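Local coordinates for protein Exo-beta-1,4-mannosidase (Rhizomucor miehei, PDB 4LYP) that hydrolyses terminal beta-linked mannose residues from mannosides as a family 5 glycoside hydrolase with a TIM-barrel fold, and also carries out transglycosylation, at residues E273-F276 / D277-H280; D194-I197 / A198-N202; F159-Y162 / V163-T167; E366-Q369 / K370-Q374. One frame throughout, in Å; residues are numbered along the deposited sequence.

Interaction 1. Residues E273-F276 / D277-H280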
loop_
_atom_site.group_PDB
_atom_site.type_symbol
_atom_site.label_atom_id
_atom_site.label_comp_id
_atom_site.label_asym_id
_atom_site.label_seq_id
_atom_site.Cartn_x
_atom_site.Cartn_y
_atom_site.Cartn_z
ATOM N N GLU A 273 -17.950 1.575 12.021
ATOM C CA GLU A 273 -17.024 1.324 13.157
ATOM C C GLU A 273 -16.936 -0.184 13.496
ATOM O O GLU A 273 -15.915 -0.651 13.915
ATOM C CB GLU A 273 -17.448 2.121 14.358
ATOM C CG GLU A 273 -16.226 2.323 15.359
ATOM C CD GLU A 273 -16.489 3.290 16.541
ATOM O OE1 GLU A 273 -17.667 3.681 16.683
ATOM O OE2 GLU A 273 -15.541 3.579 17.395
ATOM N N TYR A 274 -18.021 -0.951 13.267
ATOM C CA TYR A 274 -18.001 -2.389 13.531
ATOM C C TYR A 274 -16.928 -3.041 12.658
ATOM O O TYR A 274 -16.136 -3.850 13.114
ATOM C CB TYR A 274 -19.408 -3.005 13.162
ATOM C CG TYR A 274 -19.464 -4.501 13.384
ATOM C CD1 TYR A 274 -19.820 -4.984 14.643
ATOM C CD2 TYR A 274 -19.089 -5.424 12.368
ATOM C CE1 TYR A 274 -19.832 -6.359 14.903
ATOM C CE2 TYR A 274 -19.101 -6.799 12.649
ATOM C CZ TYR A 274 -19.489 -7.229 13.905
ATOM O OH TYR A 274 -19.531 -8.597 14.174
ATOM N N ASP A 275 -16.919 -2.704 11.363
ATOM C CA ASP A 275 -15.919 -3.253 10.441
ATOM C C ASP A 275 -14.510 -2.824 10.899
ATOM O O ASP A 275 -13.554 -3.621 10.860
ATOM C CB ASP A 275 -16.213 -2.735 9.042
ATOM C CG ASP A 275 -15.139 -3.065 8.017
ATOM O OD1 ASP A 275 -15.036 -4.261 7.631
ATOM O OD2 ASP A 275 -14.470 -2.112 7.577
ATOM N N PHE A 276 -14.373 -1.536 11.270
ATOM C CA PHE A 276 -13.073 -1.047 11.774
ATOM C C PHE A 276 -12.584 -1.841 12.958
ATOM O O PHE A 276 -11.392 -2.242 13.019
ATOM C CB PHE A 276 -13.243 0.453 12.101
ATOM C CG PHE A 276 -11.981 1.140 12.529
ATOM C CD1 PHE A 276 -11.610 1.176 13.879
ATOM C CD2 PHE A 276 -11.159 1.787 11.569
ATOM C CE1 PHE A 276 -10.457 1.870 14.249
ATOM C CE2 PHE A 276 -10.020 2.458 11.950
ATOM C CZ PHE A 276 -9.687 2.514 13.278
ATOM N N ASP A 277 -13.444 -2.080 13.939
ATOM C CA ASP A 277 -13.054 -2.802 15.145
ATOM C C ASP A 277 -12.779 -4.280 14.874
ATOM O O ASP A 277 -11.927 -4.899 15.489
ATOM C CB ASP A 277 -14.109 -2.630 16.259
ATOM C CG ASP A 277 -14.154 -1.221 16.780
ATOM O OD1 ASP A 277 -13.220 -0.426 16.533
ATOM O OD2 ASP A 277 -15.090 -0.896 17.542
ATOM N N ARG A 278 -13.539 -4.843 13.948
ATOM C CA ARG A 278 -13.358 -6.259 13.591
ATOM C C ARG A 278 -11.899 -6.501 13.092
ATOM O O ARG A 278 -11.305 -7.536 13.368
ATOM C CB ARG A 278 -14.336 -6.615 12.481
ATOM C CG ARG A 278 -14.159 -7.945 11.841
ATOM C CD ARG A 278 -15.341 -8.388 10.993
ATOM N NE ARG A 278 -15.578 -7.421 9.903
ATOM C CZ ARG A 278 -16.717 -7.268 9.238
ATOM N NH1 ARG A 278 -17.762 -8.088 9.487
ATOM N NH2 ARG A 278 -16.839 -6.276 8.294
ATOM N N ALA A 279 -11.343 -5.510 12.381
ATOM C CA ALA A 279 -9.986 -5.633 11.880
ATOM C C ALA A 279 -8.934 -5.222 12.922
ATOM O O ALA A 279 -7.854 -5.759 12.972
ATOM C CB ALA A 279 -9.786 -4.722 10.641
ATOM N N HIS A 280 -9.265 -4.164 13.719
ATOM C CA HIS A 280 -8.212 -3.478 14.496
ATOM C C HIS A 280 -8.213 -3.789 15.993
ATOM O O HIS A 280 -7.184 -3.534 16.625
ATOM C CB HIS A 280 -8.338 -1.973 14.311
ATOM C CG HIS A 280 -8.125 -1.540 12.892
ATOM N ND1 HIS A 280 -9.044 -0.872 12.161
ATOM C CD2 HIS A 280 -6.988 -1.590 12.107
ATOM C CE1 HIS A 280 -8.535 -0.605 10.925
ATOM N NE2 HIS A 280 -7.292 -0.999 10.899
HETATM O O HOH W 1 -13.329 2.215 17.219
HETATM O O HOH W 2 -13.188 -5.832 8.958
#
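H280 brings the edge of its imidazole against the face of the F276 ring, and this aromatic pair is the tightly packed part of helix 273-280. The planes meet at 52°, an edge-to-face arrangement in which H280 ND1 stands 3.3 Å above the phenyl plane of F276, over its centre. The same nitrogen makes a weak bond to F276 O, whose main partner is the backbone N of H280 at 3.0 Å. F276 CG is anti to its own backbone N (chi1 -176°), which swings the ring alongside the carbonyl end of the residue, where H280 comes round one turn later.

The other flank is more polar and lined by water. D275 OD1 receives R278 NH2 at 2.8 Å on its anti lone pair, nearly straight and within the guanidinium plane. A water joins D275 O and D275 OD1 to R278 NE, a second, indirect link between the two residues. Solvent lies nearer Y274, which is exposed and turns the edge of its ring to the arginine, with Y274 CE2 3.7 Å from R278 NH1 and ring and guanidinium almost perpendicular. E273 and D277 are partly exposed: E273 OE2 and D277 OD2 are 4.5 Å apart, a spacing that probably costs some repulsion, and a water sits within hydrogen-bonding distance of E273 OE2 and D277 OD1.

E241 is a second acidic partner of R278 NH2. F276 and H280 both pack on T288 of strand 288-292 and L329 of helix 308-329, while A279 touches F247 of helix 244-257, so the short helix is wedged between barrel strand and flanking helices.

Interaction 2. Residues D194-I197 / A198-N202; sequences DSEI and APKAN
The backbone turns into helix 197-213 through A198 N, which donates to D194 O at 2.8 Å, and one turn on A201 N reaches I197 O at 2.9 Å, nearly straight. D194 itself is the first residue after helix 181-193 to leave helical backbone angles, and its side chain caps the new turn. D194 OD2 accepts from E196 N and I197 N, both 2.9 Å away, from opposite faces of its plane and on the anti side; the bond to I197 N is the straighter of the two, at 169°. This is an N-terminal capping interaction, one carboxylate oxygen gathering two amides of the turn that leads into the helix. P199, without an N-H of its own, fits this first turn, its CD lying 3.3 Å from S195 O. On the exposed flank E196 and K200 form an i to i+4 salt bridge: K200 NZ comes to the anti lone pair of E196 OE1 at 3.0 Å, the lysine chain being bent at chi3 (-141°) to get there. The buried flank is apolar, I197 CG2 facing A201 CB. Further along, N202 folds its amide back so that ND2 donates to A198 O, which N202 N reaches from the other face, while N202 OD1 accepts from W246.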
loop_
_atom_site.group_PDB
_atom_site.type_symbol
_atom_site.label_atom_id
_atom_site.label_comp_id
_atom_site.label_asym_id
_atom_site.label_seq_id
_atom_site.Cartn_x
_atom_site.Cartn_y
_atom_site.Cartn_z
ATOM N N ASP A 194 -14.496 -19.825 3.820
ATOM C CA ASP A 194 -14.952 -21.171 3.455
ATOM C C ASP A 194 -14.273 -22.169 4.399
ATOM O O ASP A 194 -13.038 -22.205 4.508
ATOM C CB ASP A 194 -14.631 -21.462 2.016
ATOM C CG ASP A 194 -15.084 -22.844 1.630
ATOM O OD1 ASP A 194 -16.138 -22.926 0.916
ATOM O OD2 ASP A 194 -14.494 -23.857 1.952
ATOM N N SER A 195 -15.053 -22.983 5.085
ATOM C CA SER A 195 -14.517 -23.856 6.156
ATOM C C SER A 195 -13.493 -24.892 5.638
ATOM O O SER A 195 -12.695 -25.365 6.433
ATOM C CB SER A 195 -15.739 -24.663 6.805
ATOM O OG SER A 195 -16.454 -25.438 5.749
ATOM N N GLU A 196 -13.645 -25.292 4.356
ATOM C CA GLU A 196 -12.735 -26.223 3.786
ATOM C C GLU A 196 -11.469 -25.585 3.189
ATOM O O GLU A 196 -10.332 -26.012 3.355
ATOM C CB GLU A 196 -13.404 -27.187 2.776
ATOM C CG GLU A 196 -12.393 -28.260 2.250
ATOM C CD GLU A 196 -12.722 -29.050 1.086
ATOM O OE1 GLU A 196 -11.733 -29.538 0.485
ATOM O OE2 GLU A 196 -13.906 -29.121 0.785
ATOM N N ILE A 197 -11.724 -24.515 2.400
ATOM C CA ILE A 197 -10.630 -23.859 1.691
ATOM C C ILE A 197 -9.746 -23.043 2.650
ATOM O O ILE A 197 -8.539 -23.049 2.480
ATOM C CB ILE A 197 -11.200 -22.937 0.603
ATOM C CG1 ILE A 197 -11.842 -23.811 -0.525
ATOM C CG2 ILE A 197 -10.152 -21.986 0.005
ATOM C CD1 ILE A 197 -12.788 -23.060 -1.440
ATOM N N ALA A 198 -10.363 -22.357 3.613
ATOM C CA ALA A 198 -9.586 -21.371 4.374
ATOM C C ALA A 198 -8.398 -22.005 5.115
ATOM O O ALA A 198 -7.302 -21.443 5.112
ATOM C CB ALA A 198 -10.486 -20.628 5.351
ATOM N N PRO A 199 -8.541 -23.205 5.768
ATOM C CA PRO A 199 -7.337 -23.708 6.443
ATOM C C PRO A 199 -6.216 -23.990 5.476
ATOM O O PRO A 199 -5.032 -23.780 5.786
ATOM C CB PRO A 199 -7.848 -25.016 7.111
ATOM C CG PRO A 199 -9.348 -24.799 7.241
ATOM C CD PRO A 199 -9.777 -23.951 6.083
ATOM N N LYS A 200 -6.561 -24.481 4.286
ATOM C CA LYS A 200 -5.546 -24.839 3.284
ATOM C C LYS A 200 -4.870 -23.602 2.701
ATOM O O LYS A 200 -3.637 -23.527 2.540
ATOM C CB LYS A 200 -6.199 -25.680 2.184
ATOM C CG LYS A 200 -6.666 -27.068 2.705
ATOM C CD LYS A 200 -7.247 -27.949 1.625
ATOM C CE LYS A 200 -8.374 -28.748 1.959
ATOM N NZ LYS A 200 -8.758 -29.347 0.646
ATOM N N ALA A 201 -5.692 -22.617 2.396
ATOM C CA ALA A 201 -5.202 -21.337 1.783
ATOM C C ALA A 201 -4.319 -20.679 2.806
ATOM O O ALA A 201 -3.261 -20.152 2.472
ATOM C CB ALA A 201 -6.365 -20.491 1.343
ATOM N N ASN A 202 -4.761 -20.619 4.091
ATOM C CA ASN A 202 -3.984 -19.943 5.129
ATOM C C ASN A 202 -2.711 -20.625 5.464
ATOM O O ASN A 202 -1.731 -19.981 5.863
ATOM C CB ASN A 202 -4.870 -19.594 6.291
ATOM C CG ASN A 202 -5.653 -18.324 5.927
ATOM O OD1 ASN A 202 -5.187 -17.209 6.207
ATOM N ND2 ASN A 202 -6.972 -18.523 5.493
#

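Interaction 3. Residues F159-Y162 / V163-T167; sequences FGQY and VAWIT
The indole of W165 has Q161 over one face, and turns its own edge to the face of Y162. In this TIM-barrel enzyme the residues belong to helix 158-167, and the contacts are the i to i+4 and i to i+3 pairs of one turn. Q161 CG sits 3.9 Å from the centroid of the six-membered ring of W165, only 7° off its normal, a CH-pi contact. The amide continues across the same face: Q161 NE2 lies 3.2 Å above the indole plane of W165, toward the rim, with the amide steeply tilted to the ring. A bend at chi2 (60°) in Q161 lays the chain over the ring. The amide is fixed elsewhere, OE1 accepting from R111 and NE2 donating to Q170.

Y162 and W165 make a T-shaped pair with planes at 85°, the indole carbon CZ3 standing above the rim of the phenol. F191 meets the Y162 ring edge-to-face and stacks on F159, so helix 181-193 joins this aromatic group; L204 and H208 of helix 197-213 also touch Y162. Regular helical bonds run underneath, among them W165 N to Q161 O at 2.9 Å. The closest approach of amide to indole is Q161 NE2 to W165 NE1, 3.2 Å between two donors, which is packing of nitrogen over the ring and not a hydrogen bond.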
loop_
_atom_site.group_PDB
_atom_site.type_symbol
_atom_site.label_atom_id
_atom_site.label_comp_id
_atom_site.label_asym_id
_atom_site.label_seq_id
_atom_site.Cartn_x
_atom_site.Cartn_y
_atom_site.Cartn_z
ATOM N N PHE A 159 -5.499 -13.275 -2.856
ATOM C CA PHE A 159 -6.292 -14.316 -2.185
ATOM C C PHE A 159 -7.047 -15.147 -3.201
ATOM O O PHE A 159 -7.206 -16.360 -3.002
ATOM C CB PHE A 159 -7.257 -13.701 -1.207
ATOM C CG PHE A 159 -6.631 -13.169 0.061
ATOM C CD1 PHE A 159 -5.284 -13.136 0.266
ATOM C CD2 PHE A 159 -7.437 -12.630 1.039
ATOM C CE1 PHE A 159 -4.717 -12.663 1.436
ATOM C CE2 PHE A 159 -6.914 -12.162 2.232
ATOM C CZ PHE A 159 -5.546 -12.138 2.442
ATOM N N GLY A 160 -7.504 -14.581 -4.336
ATOM C CA GLY A 160 -8.165 -15.372 -5.356
ATOM C C GLY A 160 -7.249 -16.389 -5.977
ATOM O O GLY A 160 -7.694 -17.484 -6.321
ATOM N N GLN A 161 -5.968 -16.073 -6.105
ATOM C CA GLN A 161 -5.003 -17.039 -6.604
ATOM C C GLN A 161 -4.808 -18.164 -5.583
ATOM O O GLN A 161 -4.717 -19.319 -5.977
ATOM C CB GLN A 161 -3.685 -16.365 -6.987
ATOM C CG GLN A 161 -2.675 -17.367 -7.501
ATOM C CD GLN A 161 -3.181 -18.086 -8.737
ATOM O OE1 GLN A 161 -3.553 -17.447 -9.724
ATOM N NE2 GLN A 161 -3.201 -19.435 -8.730
ATOM N N TYR A 162 -4.683 -17.830 -4.295
ATOM C CA TYR A 162 -4.584 -18.925 -3.303
ATOM C C TYR A 162 -5.802 -19.830 -3.398
ATOM O O TYR A 162 -5.673 -21.077 -3.322
ATOM C CB TYR A 162 -4.405 -18.400 -1.888
ATOM C CG TYR A 162 -3.049 -17.868 -1.531
ATOM C CD1 TYR A 162 -2.686 -16.545 -1.750
ATOM C CD2 TYR A 162 -2.071 -18.687 -0.979
ATOM C CE1 TYR A 162 -1.464 -16.045 -1.381
ATOM C CE2 TYR A 162 -0.846 -18.195 -0.584
ATOM C CZ TYR A 162 -0.539 -16.861 -0.750
ATOM O OH TYR A 162 0.634 -16.412 -0.260
ATOM N N VAL A 163 -7.010 -19.262 -3.530
ATOM C CA VAL A 163 -8.208 -20.056 -3.694
ATOM C C VAL A 163 -8.109 -20.929 -4.923
ATOM O O VAL A 163 -8.443 -22.125 -4.880
ATOM C CB VAL A 163 -9.475 -19.168 -3.686
ATOM C CG1 VAL A 163 -10.717 -19.983 -4.086
ATOM C CG2 VAL A 163 -9.664 -18.499 -2.318
ATOM N N ALA A 164 -7.640 -20.379 -6.057
ATOM C CA ALA A 164 -7.465 -21.188 -7.265
ATOM C C ALA A 164 -6.494 -22.325 -7.019
ATOM O O ALA A 164 -6.690 -23.458 -7.547
ATOM C CB ALA A 164 -6.955 -20.285 -8.388
ATOM N N TRP A 165 -5.382 -22.071 -6.346
ATOM C CA TRP A 165 -4.463 -23.164 -6.014
ATOM C C TRP A 165 -5.116 -24.245 -5.202
ATOM O O TRP A 165 -4.916 -25.428 -5.498
ATOM C CB TRP A 165 -3.265 -22.621 -5.318
ATOM C CG TRP A 165 -2.220 -21.961 -6.205
ATOM C CD1 TRP A 165 -1.878 -22.309 -7.466
ATOM C CD2 TRP A 165 -1.322 -20.889 -5.823
ATOM N NE1 TRP A 165 -0.839 -21.516 -7.937
ATOM C CE2 TRP A 165 -0.457 -20.643 -6.945
ATOM C CE3 TRP A 165 -1.132 -20.144 -4.653
ATOM C CZ2 TRP A 165 0.567 -19.712 -6.887
ATOM C CZ3 TRP A 165 -0.081 -19.246 -4.617
ATOM C CH2 TRP A 165 0.757 -19.018 -5.737
ATOM N N ILE A 166 -5.919 -23.900 -4.212
ATOM C CA ILE A 166 -6.515 -24.921 -3.376
ATOM C C ILE A 166 -7.592 -25.700 -4.088
ATOM O O ILE A 166 -7.665 -26.928 -3.954
ATOM C CB ILE A 166 -7.077 -24.255 -2.061
ATOM C CG1 ILE A 166 -5.949 -23.603 -1.242
ATOM C CG2 ILE A 166 -7.843 -25.335 -1.230
ATOM C CD1 ILE A 166 -4.775 -24.517 -0.948
ATOM N N THR A 167 -8.398 -25.014 -4.899
ATOM C CA THR A 167 -9.538 -25.688 -5.581
ATOM C C THR A 167 -9.094 -26.413 -6.811
ATOM O O THR A 167 -9.812 -27.235 -7.319
ATOM C CB THR A 167 -10.683 -24.694 -5.874
ATOM O OG1 THR A 167 -10.186 -23.728 -6.805
ATOM C CG2 THR A 167 -11.232 -24.018 -4.681
#

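Interaction 4. Residues E366-Q369 / K370-Q374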
loop_
_atom_site.group_PDB
_atom_site.type_symbol
_atom_site.label_atom_id
_atom_site.label_comp_id
_atom_site.label_asym_id
_atom_site.label_seq_id
_atom_site.Cartn_x
_atom_site.Cartn_y
_atom_site.Cartn_z
ATOM N N GLU A 366 -5.376 20.147 -5.592
ATOM C CA GLU A 366 -6.135 20.778 -4.549
ATOM C C GLU A 366 -6.637 19.721 -3.516
ATOM O O GLU A 366 -6.579 19.944 -2.312
ATOM C CB GLU A 366 -7.338 21.513 -5.127
ATOM C CG GLU A 366 -8.267 22.045 -4.083
ATOM C CD GLU A 366 -9.494 22.770 -4.644
ATOM O OE1 GLU A 366 -9.330 23.481 -5.685
ATOM O OE2 GLU A 366 -10.566 22.700 -4.011
ATOM N N TYR A 367 -7.080 18.558 -4.030
ATOM C CA TYR A 367 -7.539 17.511 -3.171
ATOM C C TYR A 367 -6.460 17.031 -2.222
ATOM O O TYR A 367 -6.658 16.901 -1.013
ATOM C CB TYR A 367 -8.025 16.348 -4.064
ATOM C CG TYR A 367 -8.646 15.197 -3.333
ATOM C CD1 TYR A 367 -9.909 15.277 -2.713
ATOM C CD2 TYR A 367 -7.964 13.942 -3.345
ATOM C CE1 TYR A 367 -10.442 14.162 -2.152
ATOM C CE2 TYR A 367 -8.544 12.819 -2.761
ATOM C CZ TYR A 367 -9.793 12.947 -2.187
ATOM O OH TYR A 367 -10.424 11.850 -1.626
ATOM N N TYR A 368 -5.239 16.802 -2.786
ATOM C CA TYR A 368 -4.100 16.423 -1.962
ATOM C C TYR A 368 -3.788 17.547 -0.962
ATOM O O TYR A 368 -3.557 17.269 0.222
ATOM C CB TYR A 368 -2.827 16.221 -2.811
ATOM C CG TYR A 368 -2.598 14.834 -3.408
ATOM C CD1 TYR A 368 -3.551 14.146 -4.171
ATOM C CD2 TYR A 368 -1.343 14.245 -3.241
ATOM C CE1 TYR A 368 -3.275 12.883 -4.702
ATOM C CE2 TYR A 368 -1.049 12.986 -3.773
ATOM C CZ TYR A 368 -2.010 12.335 -4.490
ATOM O OH TYR A 368 -1.667 11.097 -5.017
ATOM N N GLN A 369 -3.735 18.791 -1.441
ATOM C CA GLN A 369 -3.317 19.860 -0.571
ATOM C C GLN A 369 -4.257 20.008 0.630
ATOM O O GLN A 369 -3.806 20.190 1.762
ATOM C CB GLN A 369 -3.221 21.171 -1.340
ATOM C CG GLN A 369 -2.791 22.332 -0.431
ATOM C CD GLN A 369 -2.544 23.525 -1.268
ATOM O OE1 GLN A 369 -3.509 24.140 -1.736
ATOM N NE2 GLN A 369 -1.311 23.778 -1.577
ATOM N N LYS A 370 -5.558 19.904 0.413
ATOM C CA LYS A 370 -6.507 20.027 1.490
ATOM C C LYS A 370 -6.432 18.853 2.435
ATOM O O LYS A 370 -6.541 19.003 3.673
ATOM C CB LYS A 370 -7.913 20.227 0.946
ATOM C CG LYS A 370 -8.047 21.607 0.338
ATOM C CD LYS A 370 -9.400 21.852 -0.289
ATOM C CE LYS A 370 -9.602 23.304 -0.705
ATOM N NZ LYS A 370 -10.966 23.522 -1.367
ATOM N N ALA A 371 -6.298 17.625 1.921
ATOM C CA ALA A 371 -6.189 16.444 2.785
ATOM C C ALA A 371 -4.929 16.635 3.633
ATOM O O ALA A 371 -4.972 16.379 4.877
ATOM C CB ALA A 371 -6.097 15.168 1.934
ATOM N N PHE A 372 -3.806 16.979 3.012
ATOM C CA PHE A 372 -2.559 17.159 3.735
ATOM C C PHE A 372 -2.686 18.208 4.808
ATOM O O PHE A 372 -2.199 18.017 5.916
ATOM C CB PHE A 372 -1.483 17.597 2.730
ATOM C CG PHE A 372 -0.951 16.441 1.842
ATOM C CD1 PHE A 372 -0.994 15.090 2.222
ATOM C CD2 PHE A 372 -0.354 16.779 0.611
ATOM C CE1 PHE A 372 -0.451 14.133 1.411
ATOM C CE2 PHE A 372 0.217 15.789 -0.172
ATOM C CZ PHE A 372 0.144 14.460 0.200
ATOM N N ASN A 373 -3.289 19.378 4.513
ATOM C CA ASN A 373 -3.379 20.383 5.522
ATOM C C ASN A 373 -4.238 19.931 6.719
ATOM O O ASN A 373 -3.918 20.237 7.881
ATOM C CB ASN A 373 -3.968 21.655 4.954
ATOM C CG ASN A 373 -2.982 22.402 4.057
ATOM O OD1 ASN A 373 -1.748 22.166 4.151
ATOM N ND2 ASN A 373 -3.493 23.280 3.257
ATOM N N GLN A 374 -5.267 19.133 6.466
ATOM C CA GLN A 374 -6.067 18.593 7.549
ATOM C C GLN A 374 -5.236 17.603 8.364
ATOM O O GLN A 374 -5.340 17.566 9.610
ATOM C CB GLN A 374 -7.356 17.969 6.991
ATOM C CG GLN A 374 -8.273 17.545 8.116
ATOM C CD GLN A 374 -9.573 16.981 7.573
ATOM O OE1 GLN A 374 -9.774 16.915 6.350
ATOM N NE2 GLN A 374 -10.485 16.543 8.446
#
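K370 and E366 lie side by side and point the same way, joined at their ends by a salt bridge of 2.8 Å between K370 NZ and E366 OE2. The lysine nitrogen comes from above the carboxylate, 46° out of its plane. Both chains are extended, so their aliphatic parts also touch, with E366 CG 3.8 Å from K370 CE. On another flank of the helix Y368 presents the edge of its ring to the face of F372 in an offset T-shaped pair, planes at 87°, with Y368 CD2 3.8 Å from F372 CZ. F372 CG also rests 3.2 Å from Y368 O, since chi1 of -76° sets the ring beside its own backbone N and back over the preceding turn. At the exposed side Q369 runs beside N373 in the conformer given, a placement that is not secure because a second conformer exists.

Beneath these side chains the i to i+4 backbone bonds hold the spacing, F372 N to Y368 O being short at 2.8 Å and nearly straight. Further out, N312 ND2 donates to E366 OE2, giving that oxygen a second partner beside the lysine. F372 stacks on Y436 of helix 429-448, and Y368 meets F338 of strand 333-338. Helix 362-380 thus lies between helices 308-329 and 429-448, with Y368 and F372 turned inward to F389 and S387 of strand 386-394.

In the fold
From the N terminus the chain first passes interaction 3 on helix 158-167, then interaction 2 where the loop after helix 181-193 enters helix 197-213, then interaction 1 on helix 273-280 and finally interaction 4 on helix 362-380. All four are local and follow in series: none closes a long loop, nests in another or crosses it. Interactions 2 and 3 do touch, I166 CD1 packing on K200 CB at 3.6 Å and T167 on I197, which joins helix 158-167 to the start of helix 197-213. Interaction 4 lies across the chain's centre from interactions 2 and 3, about 42 Å from interaction 2 between centres. Helix 308-329 packs against both interaction 1 and interaction 4.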